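Local coordinates for MSHA biogenesis protein MshE (Vibrio cholerae, PDB 5HTL), which binds the second messenger cyclic di-GMP through its N-terminal MshEN region and probably takes part in assembly of the MSHA pilus, at residues I131-E134 / K135-V138; L81-E84 / V85-R88; L55-L58 / A59-L62; A110-F113 / A114-A117. All blocks are in the same frame, centred on the assembly; numbering follows the deposited sequence.

Contact 1: I131-E134 / K135-V138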
loop_
_atom_site.group_PDB
_atom_site.type_symbol
_atom_site.label_atom_id
_atom_site.label_comp_id
_atom_site.label_asym_id
_atom_site.label_seq_id
_atom_site.Cartn_x
_atom_site.Cartn_y
_atom_site.Cartn_z
ATOM N N ILE A 131 -2.094 0.140 -8.705
ATOM C CA ILE A 131 -2.399 1.145 -9.715
ATOM C C ILE A 131 -2.332 0.542 -11.126
ATOM O O ILE A 131 -1.485 -0.320 -11.417
ATOM C CB ILE A 131 -1.478 2.399 -9.554
ATOM C CG1 ILE A 131 -1.967 3.561 -10.424
ATOM C CG2 ILE A 131 -0.027 2.073 -9.859
ATOM C CD1 ILE A 131 -1.249 4.877 -10.143
ATOM N N ALA A 132 -3.242 0.973 -11.992
ATOM C CA ALA A 132 -3.204 0.579 -13.395
ATOM C C ALA A 132 -3.539 1.799 -14.240
ATOM O O ALA A 132 -4.193 2.722 -13.759
ATOM C CB ALA A 132 -4.202 -0.547 -13.649
ATOM N N PRO A 133 -3.087 1.822 -15.501
ATOM C CA PRO A 133 -3.508 2.913 -16.387
ATOM C C PRO A 133 -5.021 2.964 -16.571
ATOM O O PRO A 133 -5.698 1.926 -16.622
ATOM C CB PRO A 133 -2.832 2.565 -17.715
ATOM C CG PRO A 133 -1.665 1.712 -17.326
ATOM C CD PRO A 133 -2.112 0.922 -16.146
ATOM N N GLU A 134 -5.556 4.179 -16.662
ATOM C CA GLU A 134 -6.995 4.359 -16.788
ATOM C C GLU A 134 -7.568 3.630 -17.996
ATOM O O GLU A 134 -8.639 3.031 -17.904
ATOM C CB GLU A 134 -7.343 5.847 -16.823
ATOM C CG GLU A 134 -8.811 6.152 -16.644
ATOM C CD GLU A 134 -9.048 7.636 -16.459
ATOM O OE1 GLU A 134 -8.727 8.155 -15.368
ATOM O OE2 GLU A 134 -9.536 8.281 -17.408
ATOM N N LYS A 135 -6.839 3.642 -19.112
ATOM C CA LYS A 135 -7.305 2.958 -20.321
ATOM C C LYS A 135 -7.494 1.476 -20.039
ATOM O O LYS A 135 -8.485 0.877 -20.455
ATOM C CB LYS A 135 -6.319 3.147 -21.474
ATOM C CG LYS A 135 -6.818 2.585 -22.808
ATOM C CD LYS A 135 -5.769 2.709 -23.910
ATOM C CE LYS A 135 -6.337 2.341 -25.281
ATOM N NZ LYS A 135 -5.301 2.404 -26.359
ATOM N N GLN A 136 -6.561 0.886 -19.298
ATOM C CA GLN A 136 -6.673 -0.528 -18.954
ATOM C C GLN A 136 -7.829 -0.840 -18.018
ATOM O O GLN A 136 -8.458 -1.895 -18.143
ATOM C CB GLN A 136 -5.373 -1.037 -18.356
ATOM C CG GLN A 136 -4.250 -1.108 -19.367
ATOM C CD GLN A 136 -3.071 -1.859 -18.821
ATOM O OE1 GLN A 136 -2.971 -2.061 -17.612
ATOM N NE2 GLN A 136 -2.168 -2.280 -19.700
ATOM N N LEU A 137 -8.101 0.067 -17.081
ATOM C CA LEU A 137 -9.244 -0.061 -16.179
ATOM C C LEU A 137 -10.546 -0.090 -16.973
ATOM O O LEU A 137 -11.411 -0.942 -16.744
ATOM C CB LEU A 137 -9.297 1.112 -15.195
ATOM C CG LEU A 137 -9.005 0.942 -13.700
ATOM C CD1 LEU A 137 -9.275 -0.475 -13.185
ATOM C CD2 LEU A 137 -7.593 1.400 -13.363
ATOM N N VAL A 138 -10.692 0.851 -17.900
ATOM C CA VAL A 138 -11.909 0.945 -18.691
ATOM C C VAL A 138 -12.083 -0.289 -19.580
ATOM O O VAL A 138 -13.184 -0.840 -19.673
ATOM C CB VAL A 138 -11.944 2.249 -19.484
ATOM C CG1 VAL A 138 -13.135 2.263 -20.449
ATOM C CG2 VAL A 138 -12.014 3.427 -18.520
#

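Contact 2: L81-E84 / V85-R88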
loop_
_atom_site.group_PDB
_atom_site.type_symbol
_atom_site.label_atom_id
_atom_site.label_comp_id
_atom_site.label_asym_id
_atom_site.label_seq_id
_atom_site.Cartn_x
_atom_site.Cartn_y
_atom_site.Cartn_z
ATOM N N LEU A 81 -18.447 -7.906 -6.906
ATOM C CA LEU A 81 -18.626 -7.414 -5.546
ATOM C C LEU A 81 -18.804 -5.893 -5.508
ATOM O O LEU A 81 -19.458 -5.349 -4.614
ATOM C CB LEU A 81 -17.462 -7.858 -4.662
ATOM C CG LEU A 81 -17.349 -9.384 -4.602
ATOM C CD1 LEU A 81 -16.115 -9.845 -3.846
ATOM C CD2 LEU A 81 -18.606 -10.014 -4.007
ATOM N N LEU A 82 -18.212 -5.214 -6.484
ATOM C CA LEU A 82 -18.458 -3.792 -6.673
ATOM C C LEU A 82 -19.346 -3.644 -7.899
ATOM O O LEU A 82 -18.965 -4.045 -8.996
ATOM C CB LEU A 82 -17.129 -3.072 -6.897
ATOM C CG LEU A 82 -17.128 -1.552 -7.030
ATOM C CD1 LEU A 82 -17.622 -0.927 -5.750
ATOM C CD2 LEU A 82 -15.725 -1.060 -7.347
ATOM N N PRO A 83 -20.560 -3.093 -7.727
ATOM C CA PRO A 83 -21.428 -2.956 -8.898
ATOM C C PRO A 83 -20.786 -2.080 -9.974
ATOM O O PRO A 83 -20.026 -1.158 -9.641
ATOM C CB PRO A 83 -22.682 -2.282 -8.329
ATOM C CG PRO A 83 -22.667 -2.635 -6.867
ATOM C CD PRO A 83 -21.216 -2.647 -6.489
ATOM N N GLU A 84 -21.099 -2.373 -11.233
ATOM C CA GLU A 84 -20.491 -1.693 -12.364
ATOM C C GLU A 84 -20.598 -0.174 -12.285
ATOM O O GLU A 84 -19.639 0.530 -12.597
ATOM C CB GLU A 84 -21.087 -2.185 -13.680
ATOM C CG GLU A 84 -20.375 -1.616 -14.900
ATOM C CD GLU A 84 -20.983 -2.075 -16.201
ATOM O OE1 GLU A 84 -21.823 -3.006 -16.172
ATOM O OE2 GLU A 84 -20.634 -1.496 -17.251
ATOM N N VAL A 85 -21.755 0.349 -11.883
ATOM C CA VAL A 85 -21.896 1.800 -11.840
ATOM C C VAL A 85 -20.910 2.445 -10.866
ATOM O O VAL A 85 -20.388 3.532 -11.124
ATOM C CB VAL A 85 -23.347 2.253 -11.522
ATOM C CG1 VAL A 85 -24.295 1.882 -12.654
ATOM C CG2 VAL A 85 -23.827 1.674 -10.206
ATOM N N HIS A 86 -20.626 1.762 -9.766
ATOM C CA HIS A 86 -19.675 2.288 -8.793
ATOM C C HIS A 86 -18.230 2.091 -9.226
ATOM O O HIS A 86 -17.397 2.975 -9.046
ATOM C CB HIS A 86 -19.941 1.685 -7.422
ATOM C CG HIS A 86 -21.285 2.057 -6.883
ATOM N ND1 HIS A 86 -21.615 3.354 -6.572
ATOM C CD2 HIS A 86 -22.393 1.311 -6.662
ATOM C CE1 HIS A 86 -22.873 3.392 -6.154
ATOM N NE2 HIS A 86 -23.364 2.170 -6.197
ATOM N N ALA A 87 -17.933 0.931 -9.803
ATOM C CA ALA A 87 -16.607 0.672 -10.351
ATOM C C ALA A 87 -16.230 1.742 -11.377
ATOM O O ALA A 87 -15.147 2.315 -11.324
ATOM C CB ALA A 87 -16.567 -0.724 -10.974
ATOM N N ARG A 88 -17.138 2.041 -12.294
ATOM C CA ARG A 88 -16.891 3.060 -13.306
ATOM C C ARG A 88 -16.761 4.459 -12.708
ATOM O O ARG A 88 -15.845 5.190 -13.073
ATOM C CB ARG A 88 -17.960 3.008 -14.402
ATOM C CG ARG A 88 -17.866 1.726 -15.240
ATOM C CD ARG A 88 -18.905 1.725 -16.369
ATOM N NE ARG A 88 -18.832 0.532 -17.215
ATOM C CZ ARG A 88 -18.009 0.384 -18.255
ATOM N NH1 ARG A 88 -17.138 1.334 -18.580
ATOM N NH2 ARG A 88 -18.036 -0.732 -18.967
#

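Contact 3: L55-L58 / A59-L62. With C2E (9,9'-[(2R,3R,3aS,5S,7aR,9R,10R,10aS,12S,14aR)-3,5,10,12-tetrahydroxy-5,12-dioxidooctahydro-2H,7H-difuro[3,2-d:3',2'-j][1,3,7,9,2,8]tetraoxadiphosphacyclododecine-2,9-diyl]bis(2-amino-1,9-dihydro-6H-purin-6-one)), chain C.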
loop_
_atom_site.group_PDB
_atom_site.type_symbol
_atom_site.label_atom_id
_atom_site.label_comp_id
_atom_site.label_asym_id
_atom_site.label_seq_id
_atom_site.Cartn_x
_atom_site.Cartn_y
_atom_site.Cartn_z
ATOM N N LEU A 55 2.556 7.577 -13.528
ATOM C CA LEU A 55 2.060 6.298 -13.030
ATOM C C LEU A 55 3.102 5.605 -12.146
ATOM O O LEU A 55 2.819 5.206 -11.002
ATOM C CB LEU A 55 1.717 5.409 -14.230
ATOM C CG LEU A 55 1.214 3.981 -14.014
ATOM C CD1 LEU A 55 -0.266 3.972 -13.734
ATOM C CD2 LEU A 55 1.506 3.150 -15.237
ATOM N N ASN A 56 4.319 5.494 -12.665
ATOM C CA ASN A 56 5.380 4.797 -11.963
ATOM C C ASN A 56 5.797 5.487 -10.660
ATOM O O ASN A 56 6.084 4.828 -9.664
ATOM C CB ASN A 56 6.597 4.612 -12.880
ATOM C CG ASN A 56 6.337 3.630 -14.012
ATOM O OD1 ASN A 56 5.529 2.711 -13.883
ATOM N ND2 ASN A 56 7.025 3.825 -15.131
ATOM N N PHE A 57 5.834 6.815 -10.663
ATOM C CA PHE A 57 6.260 7.532 -9.465
ATOM C C PHE A 57 5.168 7.756 -8.429
ATOM O O PHE A 57 5.469 7.838 -7.238
ATOM C CB PHE A 57 7.050 8.794 -9.829
ATOM C CG PHE A 57 8.383 8.475 -10.417
ATOM C CD1 PHE A 57 9.424 8.098 -9.598
ATOM C CD2 PHE A 57 8.572 8.463 -11.780
ATOM C CE1 PHE A 57 10.655 7.769 -10.124
ATOM C CE2 PHE A 57 9.799 8.119 -12.317
ATOM C CZ PHE A 57 10.834 7.773 -11.485
ATOM N N LEU A 58 3.910 7.813 -8.862
ATOM C CA LEU A 58 2.798 7.741 -7.912
ATOM C C LEU A 58 2.849 6.395 -7.193
ATOM O O LEU A 58 2.688 6.322 -5.977
ATOM C CB LEU A 58 1.460 7.900 -8.631
ATOM C CG LEU A 58 1.052 9.326 -8.986
ATOM C CD1 LEU A 58 -0.233 9.333 -9.810
ATOM C CD2 LEU A 58 0.891 10.167 -7.726
ATOM N N ALA A 59 3.106 5.328 -7.944
ATOM C CA ALA A 59 3.241 4.005 -7.346
ATOM C C ALA A 59 4.363 3.976 -6.310
ATOM O O ALA A 59 4.195 3.450 -5.210
ATOM C CB ALA A 59 3.457 2.948 -8.410
ATOM N N GLN A 60 5.514 4.544 -6.646
ATOM C CA GLN A 60 6.606 4.608 -5.682
ATOM C C GLN A 60 6.223 5.443 -4.452
ATOM O O GLN A 60 6.440 5.029 -3.312
ATOM C CB GLN A 60 7.863 5.173 -6.348
ATOM C CG GLN A 60 9.046 5.296 -5.412
ATOM C CD GLN A 60 10.334 5.630 -6.140
ATOM O OE1 GLN A 60 10.400 5.568 -7.367
ATOM N NE2 GLN A 60 11.370 5.977 -5.385
ATOM N N GLN A 61 5.650 6.617 -4.691
ATOM C CA GLN A 61 5.214 7.492 -3.603
ATOM C C GLN A 61 4.267 6.811 -2.619
ATOM O O GLN A 61 4.392 6.966 -1.396
ATOM C CB GLN A 61 4.527 8.728 -4.174
ATOM C CG GLN A 61 4.107 9.709 -3.092
ATOM C CD GLN A 61 3.209 10.814 -3.593
ATOM O OE1 GLN A 61 2.241 10.565 -4.317
ATOM N NE2 GLN A 61 3.519 12.049 -3.203
ATOM N N LEU A 62 3.293 6.079 -3.158
ATOM C CA LEU A 62 2.259 5.443 -2.356
ATOM C C LEU A 62 2.607 4.029 -1.891
ATOM O O LEU A 62 1.794 3.376 -1.229
ATOM C CB LEU A 62 0.952 5.432 -3.144
ATOM C CG LEU A 62 0.478 6.819 -3.591
ATOM C CD1 LEU A 62 -0.790 6.690 -4.444
ATOM C CD2 LEU A 62 0.264 7.722 -2.364
HETATM P P1 C2E C . 1.607 15.199 -2.260
HETATM O O2P C2E C . 2.675 14.726 -3.216
HETATM O O1P C2E C . 1.935 14.878 -0.817
HETATM O "O5'" C2E C . 1.429 16.756 -2.464
HETATM C "C5'" C2E C . 0.439 17.553 -1.875
HETATM C "C4'" C2E C . 0.339 18.900 -2.428
HETATM O "O4'" C2E C . 1.519 19.614 -2.218
HETATM C "C3'" C2E C . 0.133 18.881 -3.917
HETATM O "O3'" C2E C . -1.241 18.948 -4.216
HETATM C "C2'" C2E C . 0.886 19.958 -4.385
HETATM O "O2'" C2E C . 0.058 21.134 -4.508
HETATM C "C1'" C2E C . 1.978 20.185 -3.407
HETATM N N9 C2E C . 3.172 19.494 -3.787
HETATM C C8 C2E C . 3.516 18.303 -4.267
HETATM N N7 C2E C . 4.852 18.305 -4.356
HETATM C C5 C2E C . 5.332 19.508 -3.922
HETATM C C6 C2E C . 6.636 20.005 -3.808
HETATM O O6 C2E C . 7.693 19.253 -4.173
HETATM N N1 C2E C . 6.821 21.246 -3.343
HETATM C C2 C2E C . 5.771 21.987 -2.980
HETATM N N2 C2E C . 6.036 23.305 -2.492
HETATM N N3 C2E C . 4.494 21.553 -3.067
HETATM C C4 C2E C . 4.236 20.312 -3.537
HETATM P P11 C2E C . -1.856 18.140 -5.443
HETATM O O21 C2E C . -3.304 18.546 -5.659
HETATM O O11 C2E C . -1.070 18.515 -6.666
HETATM O O5A C2E C . -1.671 16.600 -5.269
HETATM C C5A C2E C . -2.279 15.888 -4.204
HETATM C C4A C2E C . -1.766 14.566 -3.955
HETATM O O4A C2E C . -2.108 13.675 -5.073
HETATM C C3A C2E C . -0.289 14.519 -3.886
HETATM O O3A C2E C . 0.219 14.506 -2.567
HETATM C C2A C2E C . 0.109 13.297 -4.613
HETATM O O2A C2E C . 0.183 12.181 -3.819
HETATM C C1A C2E C . -0.960 13.071 -5.621
HETATM N N91 C2E C . -0.796 13.651 -6.947
HETATM C C81 C2E C . -0.112 14.753 -7.313
HETATM N N71 C2E C . -0.257 14.954 -8.635
HETATM C C51 C2E C . -1.054 13.973 -9.124
HETATM C C61 C2E C . -1.570 13.641 -10.381
HETATM O O61 C2E C . -1.301 14.398 -11.508
HETATM N N11 C2E C . -2.347 12.566 -10.506
HETATM C C21 C2E C . -2.642 11.808 -9.455
HETATM N N21 C2E C . -3.467 10.692 -9.696
HETATM N N31 C2E C . -2.185 12.082 -8.228
HETATM C C41 C2E C . -1.392 13.161 -8.050
#

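Contact 4: A110-F113 / A114-A117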
loop_
_atom_site.group_PDB
_atom_site.type_symbol
_atom_site.label_atom_id
_atom_site.label_comp_id
_atom_site.label_asym_id
_atom_site.label_seq_id
_atom_site.Cartn_x
_atom_site.Cartn_y
_atom_site.Cartn_z
ATOM N N ALA A 110 -4.502 7.773 -5.082
ATOM C CA ALA A 110 -4.331 9.000 -4.295
ATOM C C ALA A 110 -5.638 9.783 -4.141
ATOM O O ALA A 110 -5.688 10.787 -3.428
ATOM C CB ALA A 110 -3.260 9.879 -4.919
ATOM N N ASP A 111 -6.694 9.321 -4.804
ATOM C CA ASP A 111 -7.992 9.995 -4.760
ATOM C C ASP A 111 -8.738 9.593 -3.491
ATOM O O ASP A 111 -9.446 8.577 -3.455
ATOM C CB ASP A 111 -8.802 9.637 -6.014
ATOM C CG ASP A 111 -10.138 10.381 -6.110
ATOM O OD1 ASP A 111 -10.801 10.283 -7.174
ATOM O OD2 ASP A 111 -10.553 11.052 -5.143
ATOM N N LEU A 112 -8.586 10.406 -2.452
ATOM C CA LEU A 112 -9.154 10.083 -1.150
ATOM C C LEU A 112 -10.665 10.241 -1.113
ATOM O O LEU A 112 -11.348 9.570 -0.344
ATOM C CB LEU A 112 -8.496 10.937 -0.066
ATOM C CG LEU A 112 -6.994 10.692 0.098
ATOM C CD1 LEU A 112 -6.431 11.490 1.265
ATOM C CD2 LEU A 112 -6.728 9.205 0.281
ATOM N N PHE A 113 -11.187 11.131 -1.947
ATOM C CA PHE A 113 -12.627 11.271 -2.106
ATOM C C PHE A 113 -13.194 9.949 -2.644
ATOM O O PHE A 113 -14.171 9.420 -2.113
ATOM C CB PHE A 113 -12.927 12.434 -3.055
ATOM C CG PHE A 113 -14.358 12.885 -3.036
ATOM C CD1 PHE A 113 -14.869 13.570 -1.944
ATOM C CD2 PHE A 113 -15.183 12.643 -4.118
ATOM C CE1 PHE A 113 -16.182 13.992 -1.926
ATOM C CE2 PHE A 113 -16.506 13.062 -4.105
ATOM C CZ PHE A 113 -16.995 13.741 -3.009
ATOM N N ALA A 114 -12.556 9.400 -3.679
ATOM C CA ALA A 114 -12.963 8.095 -4.213
ATOM C C ALA A 114 -12.739 6.960 -3.211
ATOM O O ALA A 114 -13.541 6.043 -3.118
ATOM C CB ALA A 114 -12.256 7.799 -5.543
ATOM N N GLN A 115 -11.646 7.019 -2.458
ATOM C CA GLN A 115 -11.344 5.994 -1.465
ATOM C C GLN A 115 -12.424 5.913 -0.402
ATOM O O GLN A 115 -12.828 4.821 0.002
ATOM C CB GLN A 115 -10.019 6.322 -0.790
ATOM C CG GLN A 115 -9.463 5.241 0.110
ATOM C CD GLN A 115 -8.022 5.511 0.490
ATOM O OE1 GLN A 115 -7.745 6.139 1.512
ATOM N NE2 GLN A 115 -7.096 5.061 -0.345
ATOM N N GLU A 116 -12.877 7.075 0.057
ATOM C CA GLU A 116 -13.933 7.136 1.059
ATOM C C GLU A 116 -15.191 6.472 0.521
ATOM O O GLU A 116 -15.864 5.717 1.218
ATOM C CB GLU A 116 -14.220 8.587 1.442
ATOM C CG GLU A 116 -15.133 8.741 2.659
ATOM C CD GLU A 116 -14.374 8.673 3.973
ATOM O OE1 GLU A 116 -14.925 9.115 5.003
ATOM O OE2 GLU A 116 -13.224 8.184 3.977
ATOM N N ALA A 117 -15.503 6.762 -0.736
ATOM C CA ALA A 117 -16.638 6.161 -1.411
ATOM C C ALA A 117 -16.514 4.648 -1.494
ATOM O O ALA A 117 -17.456 3.911 -1.194
ATOM C CB ALA A 117 -16.777 6.750 -2.794
#

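Contact 1: I131-E134 / K135-V138
Val138 N donates to Glu134 O at 3.0 Å, with an N-H...O angle of 165°. One residue earlier, Leu137 N gives a hydrogen bond to Pro133 O at 3.1 Å, with the donor in the carbonyl plane and an angle of 157°. The CB of Gln136, 3.4 Å from Pro133 O, and the CD2 methyl of Leu137 also pack against this oxygen. Pro133 holds the N-cap position of helix 134-144, where strand 126-131 gives way to the C-terminal helix of the MshEN domain. Its ring offers no polar group to the first turn, and its carbonyl takes the i+4 bond.

The side chains of Pro133 and Gln136 run side by side in the same direction. Gln136 has CG opposite its own carbonyl carbon (chi1 -69°) and an extended chain beyond, which carries the amide back along the pyrrolidine ring, with Gln136 OE1 3.4 Å from Pro133 CD. The amide itself is held from outside the turn: Leu69 N donates to OE1, and NE2 donates to Asp68 OD1, so both ends are engaged and the flip of the amide is fixed. On the buried side, Leu137 CD2 packs 3.9 Å from Ala132 CB and also approaches Ala132 O, while Leu137 leans further onto Leu69. Glu134 extends outward from the turn, and its OE1 forms a salt bridge with Arg91.

Contact 2: L81-E84 / V85-R88
Glu84 and Arg88, one helical turn apart, form a salt bridge in which Arg88 NE donates to Glu84 OE2 at 2.7 Å. The oxygen uses its anti lone pair, and it lies only 9° out of the guanidinium plane, although the carboxylate and guanidinium planes are turned 45° against each other. A weak second bond runs from Arg88 NH2 to the same oxygen. With its chain extended from CG to NE, Arg88 lies alongside Glu84, and its CG rests 3.4 Å from Glu84 O. Beyond this pair, NH2 has a second acidic partner, Asp142 of helix 134-144, so the guanidinium probably shares its charge between two carboxylates.

Earlier in the turn, Leu82, which also packs on Leu118 and Val94, turns its CD2 methyl onto Ala87, 3.7 Å from Ala87 CB, and its CD1 onto His86 CB. Pro83 CG meets the His86 ring at its edge, 4.0 Å from CD2. The backbone sets these positions: Pro83 O accepts from Ala87 N at 3.0 Å and, weakly, from His86 N, while Arg88 N donates to Glu84 O. This is a helix start with proline at the N-cap, opening helix 84-90, reinforced by an i to i+4 salt bridge.

Contact 3: L55-L58 / A59-L62
Gln61 and Leu58 lie side by side, pointing the same way toward cyclic di-GMP. The CB of Gln61 packs 3.3 Å from Phe57 O, the carbonyl that also receives Gln61 N at 2.8 Å. From there CG stands opposite the backbone N (chi1 -177°) and the chain runs extended, carrying the amide clear of the helix. Its carbon CD comes to 3.3 Å from the ribose oxygen O2A of the ligand, and the two amide heteroatoms divide the work: OE1 accepts from O2A at 2.7 Å, while NE2 donates to the phosphate oxygen O2P at 2.8 Å. NE2 also donates to Lys8 O. These partners fix which way round the amide sits, and one side chain thereby ties a ribose hydroxyl to a phosphate.

Leu58 supplies the apolar part of the same surface. Its CD1 methyl rests 3.5 Å from the guanine carbon C21, and its CD2 touches both N31 of that base and Gln61 OE1. Elsewhere on the helix, Gln60 lies alongside Phe57 with OE1 3.5 Å from Phe57 CD1 and with ring and amide planes 34° apart; the Phe57 ring continues onto Leu13 and Leu14 of helix 10-16. Backbone bonds of the i to i+4 pattern, such as Leu62 N to Leu58 O, link the turns. Among the other residues bonded to the ligand are Arg7, Leu10, Gln32, Arg38, Leu39 and Asp108, and the C-terminal half of helix 51-62 forms one wall of this cyclic di-GMP pocket.

Contact 4: A110-F113 / A114-A117
Asp111 carries its carboxylate to Ala114 because CG stands opposite the backbone N (chi1 -176°), which folds the group forward over the first turn of helix 112-121. Leu112 has the other setting, with CG opposite the carbonyl carbon (chi1 -63°), and this brings its CD2 methyl beside the amide of Gln115. Asp111 OD2 accepts from Ala114 N at 3.0 Å in a nearly straight bond, 168° at the hydrogen, yet the donor approaches from above the carboxylate, well out of its plane. The other oxygen, OD1, lies 3.3 Å from Ala114 CB, so the small methyl packs against the carboxylate. The Asp111 carbonyl begins the regular helix pattern, accepting from Gln115 N at 2.9 Å.

Leu112 and Gln115 run side by side, with Leu112 CD2 3.5 Å from Gln115 OE1, and Gln115 packs further on Phe113 of the second subunit. Past the cap, Glu116 N donates to Leu112 O at 3.0 Å and Ala117 N to Phe113 O at a longer 3.3 Å. Ala114 and Ala117 turn their methyls to Leu90, joining this helix to helix 84-90, while Phe113 touches Arg89. The stretch forms the entry to the helix of a beta-alpha-beta unit between strands 101-106 and 126-131, and Ala110 just ahead touches cyclic di-GMP. The cap satisfies an amide N-H of the first turn, and a negative carboxylate at this end would probably be favoured by the helix dipole.

How the contacts relate
From the N terminus, contact 3 comes first; it is internal to helix 51-62 and closes no loop. Contact 2 follows at the start of helix 84-90, contact 4 at the start of helix 112-121 and contact 1 where strand 126-131 passes into helix 134-144. The four run in series, none nested in or crossing another. Contact 3 joins two of the others: Leu55 CD1 packs 3.7 Å from Ile131 CG1 of contact 1, and Leu62 CD1 meets Ala110 N of contact 4. Contact 2 stands apart from contact 3, their centres about 25 Å apart on opposite sides of the chain's centre, but its Ala87 packs on Phe141 of the helix that contact 1 opens.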